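Local coordinates for protein sucrose 6(F)-phosphate phosphorylase (Thermoanaerobacterium thermosaccharolyticum DSM 571, PDB 6S9V) that is a phosphorylase by name, with an alpha-amylase-family catalytic domain built on a closed eight-stranded beta/alpha barrel and a C-terminal antiparallel sheet, at residues I54-G62 / T70-W81; F109-R117 / F156-V167. One frame throughout, in Å; residues are numbered along the deposited sequence.

Contact 1: residues I54-G62 / T70-W81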
loop_
_atom_site.group_PDB
_atom_site.type_symbol
_atom_site.label_atom_id
_atom_site.label_comp_id
_atom_site.label_asym_id
_atom_site.label_seq_id
_atom_site.Cartn_x
_atom_site.Cartn_y
_atom_site.Cartn_z
ATOM N N ILE A 54 5.647 -8.573 0.434
ATOM C CA ILE A 54 7.012 -8.305 0.003
ATOM C C ILE A 54 6.939 -7.261 -1.102
ATOM O O ILE A 54 6.420 -7.537 -2.186
ATOM C CB ILE A 54 7.708 -9.572 -0.502
ATOM C CG1 ILE A 54 7.701 -10.668 0.553
ATOM C CG2 ILE A 54 9.152 -9.249 -0.914
ATOM C CD1 ILE A 54 8.154 -12.015 0.003
ATOM N N LEU A 55 7.460 -6.066 -0.838
ATOM C CA LEU A 55 7.472 -5.025 -1.854
ATOM C C LEU A 55 8.320 -5.501 -3.035
ATOM O O LEU A 55 9.124 -6.425 -2.893
ATOM C CB LEU A 55 7.967 -3.716 -1.247
ATOM C CG LEU A 55 6.900 -3.166 -0.274
ATOM C CD1 LEU A 55 7.485 -2.263 0.802
ATOM C CD2 LEU A 55 5.812 -2.438 -1.083
ATOM N N PRO A 56 8.119 -4.915 -4.215
ATOM C CA PRO A 56 8.546 -5.571 -5.485
ATOM C C PRO A 56 9.951 -6.136 -5.414
ATOM O O PRO A 56 10.932 -5.388 -5.281
ATOM C CB PRO A 56 8.448 -4.428 -6.506
ATOM C CG PRO A 56 7.335 -3.577 -5.986
ATOM C CD PRO A 56 7.433 -3.633 -4.470
ATOM N N PRO A 57 10.086 -7.466 -5.499
ATOM C CA PRO A 57 11.406 -8.114 -5.455
ATOM C C PRO A 57 11.964 -8.531 -6.812
ATOM O O PRO A 57 12.923 -9.307 -6.838
ATOM C CB PRO A 57 11.113 -9.357 -4.605
ATOM C CG PRO A 57 9.727 -9.760 -5.078
ATOM C CD PRO A 57 8.996 -8.451 -5.347
ATOM N N PHE A 58 11.388 -8.063 -7.916
ATOM C CA PHE A 58 11.853 -8.435 -9.245
ATOM C C PHE A 58 12.971 -7.505 -9.690
ATOM O O PHE A 58 13.096 -6.385 -9.183
ATOM C CB PHE A 58 10.672 -8.403 -10.215
ATOM C CG PHE A 58 9.402 -8.890 -9.587
ATOM C CD1 PHE A 58 9.226 -10.232 -9.313
ATOM C CD2 PHE A 58 8.409 -8.002 -9.214
ATOM C CE1 PHE A 58 8.074 -10.678 -8.705
ATOM C CE2 PHE A 58 7.251 -8.447 -8.613
ATOM C CZ PHE A 58 7.095 -9.782 -8.343
ATOM N N PRO A 59 13.818 -7.943 -10.621
ATOM C CA PRO A 59 14.828 -7.031 -11.178
ATOM C C PRO A 59 14.152 -5.768 -11.676
ATOM O O PRO A 59 13.137 -5.824 -12.369
ATOM C CB PRO A 59 15.456 -7.829 -12.324
ATOM C CG PRO A 59 15.097 -9.248 -12.067
ATOM C CD PRO A 59 13.782 -9.231 -11.343
ATOM N N SER A 60 14.711 -4.619 -11.300
ATOM C CA SER A 60 14.057 -3.341 -11.537
ATOM C C SER A 60 15.098 -2.285 -11.866
ATOM O O SER A 60 16.213 -2.305 -11.338
ATOM C CB SER A 60 13.233 -2.926 -10.315
ATOM O OG SER A 60 12.708 -1.619 -10.429
ATOM N N SER A 61 14.716 -1.341 -12.722
ATOM C CA SER A 61 15.649 -0.306 -13.156
ATOM C C SER A 61 15.418 1.051 -12.489
ATOM O O SER A 61 16.014 2.050 -12.919
ATOM C CB SER A 61 15.587 -0.145 -14.674
ATOM O OG SER A 61 14.372 0.442 -15.089
ATOM N N GLY A 62 14.593 1.116 -11.451
ATOM C CA GLY A 62 14.389 2.359 -10.730
ATOM C C GLY A 62 13.205 2.263 -9.797
ATOM O O GLY A 62 12.479 1.267 -9.771
ATOM N N THR A 70 11.407 -7.879 -15.405
ATOM C CA THR A 70 10.804 -9.174 -15.674
ATOM C C THR A 70 10.229 -9.681 -14.363
ATOM O O THR A 70 10.716 -9.325 -13.285
ATOM C CB THR A 70 11.818 -10.180 -16.239
ATOM O OG1 THR A 70 11.187 -11.455 -16.423
ATOM C CG2 THR A 70 13.001 -10.357 -15.294
ATOM N N TYR A 71 9.183 -10.501 -14.465
ATOM C CA TYR A 71 8.634 -11.204 -13.315
ATOM C C TYR A 71 9.041 -12.675 -13.273
ATOM O O TYR A 71 8.653 -13.388 -12.341
ATOM C CB TYR A 71 7.107 -11.121 -13.302
ATOM C CG TYR A 71 6.529 -9.731 -13.180
ATOM C CD1 TYR A 71 6.294 -8.954 -14.308
ATOM C CD2 TYR A 71 6.186 -9.210 -11.942
ATOM C CE1 TYR A 71 5.734 -7.699 -14.204
ATOM C CE2 TYR A 71 5.634 -7.941 -11.826
ATOM C CZ TYR A 71 5.418 -7.191 -12.959
ATOM O OH TYR A 71 4.857 -5.940 -12.837
ATOM N N SER A 72 9.797 -13.143 -14.261
ATOM C CA SER A 72 10.136 -14.559 -14.346
ATOM C C SER A 72 11.272 -14.943 -13.410
ATOM O O SER A 72 11.592 -16.131 -13.302
ATOM C CB SER A 72 10.488 -14.924 -15.791
ATOM O OG SER A 72 11.610 -14.182 -16.238
ATOM N N GLU A 73 11.883 -13.979 -12.730
ATOM C CA GLU A 73 12.873 -14.280 -11.712
ATOM C C GLU A 73 12.789 -13.228 -10.618
ATOM O O GLU A 73 12.325 -12.103 -10.835
ATOM C CB GLU A 73 14.304 -14.333 -12.268
ATOM C CG GLU A 73 14.802 -13.012 -12.785
ATOM C CD GLU A 73 16.310 -12.968 -13.000
ATOM O OE1 GLU A 73 16.966 -14.036 -13.065
ATOM O OE2 GLU A 73 16.834 -11.842 -13.118
ATOM N N ILE A 74 13.249 -13.616 -9.445
ATOM C CA ILE A 74 13.472 -12.677 -8.354
ATOM C C ILE A 74 14.830 -12.019 -8.564
ATOM O O ILE A 74 15.774 -12.647 -9.058
ATOM C CB ILE A 74 13.389 -13.409 -7.000
ATOM C CG1 ILE A 74 11.978 -13.982 -6.791
ATOM C CG2 ILE A 74 13.809 -12.482 -5.863
ATOM C CD1 ILE A 74 10.854 -12.967 -6.875
ATOM N N GLU A 75 14.930 -10.742 -8.211
ATOM C CA GLU A 75 16.206 -10.036 -8.251
ATOM C C GLU A 75 17.263 -10.850 -7.503
ATOM O O GLU A 75 17.102 -11.104 -6.305
ATOM C CB GLU A 75 16.039 -8.648 -7.638
ATOM C CG GLU A 75 17.335 -7.942 -7.231
ATOM C CD GLU A 75 18.356 -7.896 -8.341
ATOM O OE1 GLU A 75 17.969 -7.671 -9.506
ATOM O OE2 GLU A 75 19.552 -8.085 -8.041
ATOM N N PRO A 76 18.344 -11.289 -8.175
ATOM C CA PRO A 76 19.286 -12.204 -7.503
ATOM C C PRO A 76 19.960 -11.628 -6.269
ATOM O O PRO A 76 20.340 -12.401 -5.379
ATOM C CB PRO A 76 20.296 -12.542 -8.614
ATOM C CG PRO A 76 19.500 -12.397 -9.878
ATOM C CD PRO A 76 18.558 -11.252 -9.635
ATOM N N LYS A 77 20.094 -10.302 -6.158
ATOM C CA LYS A 77 20.573 -9.723 -4.905
ATOM C C LYS A 77 19.677 -10.106 -3.735
ATOM O O LYS A 77 20.138 -10.178 -2.588
ATOM C CB LYS A 77 20.626 -8.196 -5.009
ATOM C CG LYS A 77 21.831 -7.610 -5.725
ATOM C CD LYS A 77 21.637 -6.110 -5.977
ATOM C CE LYS A 77 21.686 -5.285 -4.698
ATOM N NZ LYS A 77 23.051 -5.218 -4.115
ATOM N N PHE A 78 18.396 -10.347 -3.998
ATOM C CA PHE A 78 17.435 -10.641 -2.944
ATOM C C PHE A 78 17.201 -12.130 -2.745
ATOM O O PHE A 78 16.932 -12.552 -1.616
ATOM C CB PHE A 78 16.100 -9.952 -3.248
ATOM C CG PHE A 78 16.220 -8.462 -3.459
ATOM C CD1 PHE A 78 17.237 -7.743 -2.862
ATOM C CD2 PHE A 78 15.310 -7.781 -4.257
ATOM C CE1 PHE A 78 17.353 -6.375 -3.059
ATOM C CE2 PHE A 78 15.426 -6.412 -4.453
ATOM C CZ PHE A 78 16.450 -5.715 -3.851
ATOM N N GLY A 79 17.257 -12.924 -3.802
ATOM C CA GLY A 79 17.085 -14.357 -3.676
ATOM C C GLY A 79 16.475 -14.939 -4.948
ATOM O O GLY A 79 16.769 -14.487 -6.055
ATOM N N THR A 80 15.624 -15.947 -4.756
ATOM C CA THR A 80 15.029 -16.670 -5.863
ATOM C C THR A 80 13.544 -16.866 -5.602
ATOM O O THR A 80 13.049 -16.667 -4.490
ATOM C CB THR A 80 15.677 -18.042 -6.076
ATOM O OG1 THR A 80 15.245 -18.927 -5.034
ATOM C CG2 THR A 80 17.192 -17.934 -6.066
ATOM N N TRP A 81 12.834 -17.268 -6.654
ATOM C CA TRP A 81 11.419 -17.581 -6.515
ATOM C C TRP A 81 11.186 -18.674 -5.479
ATOM O O TRP A 81 10.113 -18.733 -4.870
ATOM C CB TRP A 81 10.855 -17.996 -7.868
ATOM C CG TRP A 81 10.164 -16.901 -8.616
ATOM C CD1 TRP A 81 10.486 -16.422 -9.848
ATOM C CD2 TRP A 81 9.028 -16.152 -8.176
ATOM N NE1 TRP A 81 9.613 -15.428 -10.214
ATOM C CE2 TRP A 81 8.713 -15.235 -9.197
ATOM C CE3 TRP A 81 8.250 -16.165 -7.016
ATOM C CZ2 TRP A 81 7.650 -14.349 -9.098
ATOM C CZ3 TRP A 81 7.183 -15.296 -6.921
ATOM C CH2 TRP A 81 6.903 -14.383 -7.950
#
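F58 packs its ring against Y71, I74 and W81. The edge of Y71 is turned to one face of F58, an edge-to-face pair with centroids 4.8 Å apart and planes at 59°. Y71 CG is anti to its carbonyl carbon (chi1 -62°), which brings CD2 over the centre of that face. P57 CD lies over the opposite face, toward its rim. At the edge of F58, CE1 lies 3.7 Å from W81 CZ2. I74 CD1 is shared: it touches P57 CG at 3.8 Å and also stands over the centre of the W81 ring.

One backbone bond joins the two segments. E75 N donates to P57 O at 2.8 Å, in the carbonyl plane. P59 crosses E73, with P59 CG 3.3 Å from E73 OE2, and P59 CD rests near E73 O. T70 O is buried here against F58 CB and has no polar partner in the model.

Two bonds farther out hold the rings of W81 and Y71. W81 NE1 donates to Y71 O at 3.1 Å, almost in the indole plane, and this ties the loop to the start of helix 81-88. Y71 OH is bonded to M98 N, just past strand 92-97. Bonds of E75 close the turn that follows: OE2 accepts from K77 N, and O takes both F78 N and G79 N. The arrangement is a long beta-to-alpha loop folded back on itself between strand 51-54 and helix 81-88 of a TIM barrel.

Contact 2: residues F109-R117 / F156-V167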
loop_
_atom_site.group_PDB
_atom_site.type_symbol
_atom_site.label_atom_id
_atom_site.label_comp_id
_atom_site.label_asym_id
_atom_site.label_seq_id
_atom_site.Cartn_x
_atom_site.Cartn_y
_atom_site.Cartn_z
ATOM N N PHE A 109 10.452 -3.599 -24.245
ATOM C CA PHE A 109 10.705 -2.229 -24.666
ATOM C C PHE A 109 12.046 -2.065 -25.369
ATOM O O PHE A 109 12.156 -1.244 -26.288
ATOM C CB PHE A 109 10.638 -1.272 -23.482
ATOM C CG PHE A 109 10.536 0.161 -23.901
ATOM C CD1 PHE A 109 9.354 0.653 -24.432
ATOM C CD2 PHE A 109 11.624 1.005 -23.810
ATOM C CE1 PHE A 109 9.261 1.962 -24.848
ATOM C CE2 PHE A 109 11.530 2.315 -24.214
ATOM C CZ PHE A 109 10.349 2.796 -24.731
ATOM N N GLN A 110 13.077 -2.814 -24.967
ATOM C CA GLN A 110 14.349 -2.702 -25.674
ATOM C C GLN A 110 14.221 -3.196 -27.113
ATOM O O GLN A 110 14.862 -2.651 -28.021
ATOM C CB GLN A 110 15.461 -3.431 -24.920
ATOM C CG GLN A 110 15.843 -2.685 -23.641
ATOM C CD GLN A 110 17.104 -3.196 -22.979
ATOM O OE1 GLN A 110 18.010 -2.411 -22.679
ATOM N NE2 GLN A 110 17.182 -4.500 -22.755
ATOM N N ASP A 111 13.415 -4.238 -27.338
ATOM C CA ASP A 111 13.171 -4.689 -28.706
ATOM C C ASP A 111 12.472 -3.599 -29.503
ATOM O O ASP A 111 12.832 -3.327 -30.654
ATOM C CB ASP A 111 12.334 -5.968 -28.689
ATOM C CG ASP A 111 12.288 -6.658 -30.036
ATOM O OD1 ASP A 111 13.262 -7.360 -30.378
ATOM O OD2 ASP A 111 11.276 -6.509 -30.748
ATOM N N PHE A 112 11.503 -2.926 -28.878
ATOM C CA PHE A 112 10.801 -1.831 -29.532
ATOM C C PHE A 112 11.745 -0.687 -29.870
ATOM O O PHE A 112 11.674 -0.118 -30.964
ATOM C CB PHE A 112 9.672 -1.329 -28.634
ATOM C CG PHE A 112 9.052 -0.051 -29.108
ATOM C CD1 PHE A 112 8.275 -0.030 -30.250
ATOM C CD2 PHE A 112 9.273 1.135 -28.432
ATOM C CE1 PHE A 112 7.718 1.143 -30.702
ATOM C CE2 PHE A 112 8.716 2.317 -28.879
ATOM C CZ PHE A 112 7.935 2.319 -30.015
ATOM N N LEU A 113 12.639 -0.325 -28.945
ATOM C CA LEU A 113 13.565 0.759 -29.241
ATOM C C LEU A 113 14.518 0.386 -30.362
ATOM O O LEU A 113 15.011 1.264 -31.074
ATOM C CB LEU A 113 14.352 1.149 -27.995
ATOM C CG LEU A 113 13.591 1.917 -26.918
ATOM C CD1 LEU A 113 14.579 2.373 -25.855
ATOM C CD2 LEU A 113 12.824 3.109 -27.485
ATOM N N LYS A 114 14.802 -0.908 -30.520
ATOM C CA LYS A 114 15.668 -1.353 -31.603
ATOM C C LYS A 114 14.938 -1.303 -32.940
ATOM O O LYS A 114 15.463 -0.770 -33.923
ATOM C CB LYS A 114 16.171 -2.767 -31.309
ATOM C CG LYS A 114 17.048 -3.389 -32.395
ATOM C CD LYS A 114 17.311 -4.857 -32.066
ATOM C CE LYS A 114 17.996 -5.605 -33.197
ATOM N NZ LYS A 114 19.482 -5.520 -33.092
ATOM N N LYS A 115 13.724 -1.854 -32.996
ATOM C CA LYS A 115 13.039 -2.075 -34.261
ATOM C C LYS A 115 11.857 -1.146 -34.508
ATOM O O LYS A 115 11.293 -1.176 -35.608
ATOM C CB LYS A 115 12.557 -3.531 -34.365
ATOM C CG LYS A 115 13.673 -4.559 -34.308
ATOM C CD LYS A 115 13.120 -5.976 -34.323
ATOM C CE LYS A 115 14.224 -7.012 -34.172
ATOM N NZ LYS A 115 13.682 -8.394 -34.033
ATOM N N GLY A 116 11.460 -0.335 -33.533
ATOM C CA GLY A 116 10.336 0.557 -33.757
ATOM C C GLY A 116 9.061 -0.230 -33.991
ATOM O O GLY A 116 8.759 -1.196 -33.281
ATOM N N ARG A 117 8.294 0.175 -35.008
ATOM C CA ARG A 117 6.988 -0.432 -35.233
ATOM C C ARG A 117 7.070 -1.853 -35.781
ATOM O O ARG A 117 6.085 -2.591 -35.688
ATOM C CB ARG A 117 6.159 0.434 -36.187
ATOM C CG ARG A 117 5.955 1.879 -35.730
ATOM C CD ARG A 117 5.508 1.979 -34.271
ATOM N NE ARG A 117 5.281 3.364 -33.855
ATOM C CZ ARG A 117 4.085 3.942 -33.747
ATOM N NH1 ARG A 117 2.975 3.265 -34.013
ATOM N NH2 ARG A 117 4.001 5.208 -33.364
ATOM N N PHE A 156 12.227 8.725 -27.008
ATOM C CA PHE A 156 13.276 7.740 -27.206
ATOM C C PHE A 156 13.677 7.721 -28.673
ATOM O O PHE A 156 12.904 8.095 -29.554
ATOM C CB PHE A 156 12.829 6.343 -26.771
ATOM C CG PHE A 156 12.463 6.253 -25.324
ATOM C CD1 PHE A 156 13.418 5.939 -24.372
ATOM C CD2 PHE A 156 11.163 6.488 -24.910
ATOM C CE1 PHE A 156 13.076 5.850 -23.041
ATOM C CE2 PHE A 156 10.822 6.407 -23.586
ATOM C CZ PHE A 156 11.777 6.088 -22.647
ATOM N N LYS A 157 14.895 7.256 -28.919
ATOM C CA LYS A 157 15.443 7.146 -30.265
ATOM C C LYS A 157 15.279 5.710 -30.737
ATOM O O LYS A 157 15.721 4.778 -30.057
ATOM C CB LYS A 157 16.919 7.547 -30.273
ATOM C CG LYS A 157 17.599 7.485 -31.634
ATOM C CD LYS A 157 19.110 7.658 -31.488
ATOM C CE LYS A 157 19.811 7.703 -32.837
ATOM N NZ LYS A 157 21.275 7.952 -32.700
ATOM N N ILE A 158 14.628 5.529 -31.880
ATOM C CA ILE A 158 14.510 4.201 -32.473
ATOM C C ILE A 158 15.807 3.915 -33.219
ATOM O O ILE A 158 16.217 4.686 -34.092
ATOM C CB ILE A 158 13.294 4.106 -33.402
ATOM C CG1 ILE A 158 12.017 4.505 -32.659
ATOM C CG2 ILE A 158 13.156 2.696 -33.946
ATOM C CD1 ILE A 158 11.772 3.728 -31.362
ATOM N N GLU A 159 16.458 2.807 -32.874
ATOM C CA GLU A 159 17.806 2.560 -33.368
ATOM C C GLU A 159 17.807 2.362 -34.877
ATOM O O GLU A 159 18.586 2.997 -35.597
ATOM C CB GLU A 159 18.403 1.345 -32.650
ATOM C CG GLU A 159 19.906 1.169 -32.834
ATOM C CD GLU A 159 20.268 0.104 -33.855
ATOM O OE1 GLU A 159 19.463 -0.827 -34.069
ATOM O OE2 GLU A 159 21.367 0.197 -34.444
ATOM N N GLU A 160 16.921 1.504 -35.378
ATOM C CA GLU A 160 16.983 1.118 -36.781
ATOM C C GLU A 160 16.547 2.243 -37.712
ATOM O O GLU A 160 16.965 2.256 -38.875
ATOM C CB GLU A 160 16.148 -0.145 -37.002
ATOM C CG GLU A 160 16.854 -1.400 -36.478
ATOM C CD GLU A 160 16.072 -2.678 -36.712
ATOM O OE1 GLU A 160 14.862 -2.597 -37.012
ATOM O OE2 GLU A 160 16.666 -3.769 -36.573
ATOM N N THR A 161 15.738 3.192 -37.235
ATOM C CA THR A 161 15.270 4.286 -38.074
ATOM C C THR A 161 15.896 5.631 -37.736
ATOM O O THR A 161 15.824 6.551 -38.558
ATOM C CB THR A 161 13.743 4.430 -37.969
ATOM O OG1 THR A 161 13.380 4.769 -36.625
ATOM C CG2 THR A 161 13.060 3.134 -38.360
ATOM N N GLY A 162 16.498 5.774 -36.558
ATOM C CA GLY A 162 17.000 7.057 -36.118
ATOM C C GLY A 162 15.928 8.061 -35.770
ATOM O O GLY A 162 16.257 9.199 -35.418
ATOM N N GLU A 163 14.659 7.674 -35.846
ATOM C CA GLU A 163 13.554 8.576 -35.579
ATOM C C GLU A 163 13.321 8.713 -34.081
ATOM O O GLU A 163 13.602 7.801 -33.299
ATOM C CB GLU A 163 12.289 8.054 -36.258
ATOM C CG GLU A 163 12.303 8.182 -37.771
ATOM C CD GLU A 163 11.192 7.392 -38.435
ATOM O OE1 GLU A 163 10.379 6.779 -37.711
ATOM O OE2 GLU A 163 11.136 7.378 -39.683
ATOM N N GLU A 164 12.806 9.873 -33.683
ATOM C CA GLU A 164 12.405 10.096 -32.303
ATOM C C GLU A 164 10.965 9.633 -32.137
ATOM O O GLU A 164 10.116 9.892 -32.996
ATOM C CB GLU A 164 12.519 11.570 -31.914
ATOM C CG GLU A 164 13.918 12.163 -32.015
ATOM C CD GLU A 164 14.888 11.578 -31.009
ATOM O OE1 GLU A 164 14.471 10.731 -30.193
ATOM O OE2 GLU A 164 16.072 11.973 -31.031
ATOM N N GLU A 165 10.696 8.940 -31.036
ATOM C CA GLU A 165 9.367 8.427 -30.743
ATOM C C GLU A 165 9.016 8.735 -29.299
ATOM O O GLU A 165 9.820 8.491 -28.391
ATOM C CB GLU A 165 9.261 6.917 -30.980
ATOM C CG GLU A 165 7.833 6.396 -30.860
ATOM C CD GLU A 165 7.263 5.919 -32.178
ATOM O OE1 GLU A 165 7.924 5.105 -32.856
ATOM O OE2 GLU A 165 6.153 6.364 -32.541
ATOM N N LYS A 166 7.808 9.235 -29.092
ATOM C CA LYS A 166 7.282 9.493 -27.762
ATOM C C LYS A 166 6.356 8.361 -27.352
ATOM O O LYS A 166 5.565 7.870 -28.162
ATOM C CB LYS A 166 6.523 10.820 -27.730
ATOM C CG LYS A 166 7.408 12.034 -27.916
ATOM C CD LYS A 166 6.600 13.319 -27.836
ATOM C CE LYS A 166 7.508 14.530 -27.705
ATOM N NZ LYS A 166 8.066 14.939 -29.011
ATOM N N VAL A 167 6.492 7.921 -26.101
ATOM C CA VAL A 167 5.596 6.937 -25.513
ATOM C C VAL A 167 5.157 7.457 -24.152
ATOM O O VAL A 167 5.870 8.221 -23.491
ATOM C CB VAL A 167 6.232 5.534 -25.371
ATOM C CG1 VAL A 167 6.645 5.000 -26.730
ATOM C CG2 VAL A 167 7.408 5.579 -24.419
#
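Two backbone bonds join the end of helix 109-115 to the turn of a beta hairpin, E159 N to L113 O at 2.8 Å and E160 N to K114 O at 3.1 Å, while the helix runs at 148° to strand 164-167. The hairpin is the two-stranded antiparallel sheet 153-157 and 164-168. Two carbonyls of the last helical turn thus find donors there. L113 O also receives a CA-H...O contact from I158.

Away from the turn, toward the strands, the contact is apolar. The edge of F109 meets the face of F156, with centroids 5.0 Å apart and planes at 72°. F109 CG is anti to the backbone N, which carries the ring toward the hairpin and brings CZ against F156. L113 CD2 presses on F156 CB from the helix side. I158 CD1 reaches over one face of F112, and V167 CG1 approaches F112 CE2 at 4.0 Å. I180 of strand 179-181 also touches F109, F156 and V167.

G116 leaves the helix with positive phi, and I158 CG2 packs against its backbone, 3.5 Å from G116 N. At the rim, the carboxylate end of E160 meets K115, with OE1 3.5 Å from K115 CG.

R117 and E165 form a salt bridge beside the buried side chains. R117 is poorly ordered, so its details are less certain; NH1 has a second acidic partner, D129. The carboxylate lies at the guanidinium edge, near its plane; R117 NH2 donates to E165 OE2 at 2.6 Å on the syn side, 35° out of the carboxylate plane.

The contacts follow one another along the chain: contact 1 closes before contact 2 opens. Their centres are about 26 Å apart and their nearest atoms about 9 Å, so they do not touch. Both belong to the alpha-amylase-type catalytic domain. Contact 1 lies in the loop that joins the second barrel strand, 51-54, to helix 81-88. Contact 2 lies in the long insertion between the third and fourth barrel strands, 92-97 and 207-210, consistent with domain B of the alpha-amylase family. Its centre is about 34 Å from the centre of the chain, against 18 Å for contact 1. One thus shapes a barrel loop, and the other packs a helix on a hairpin within the insertion.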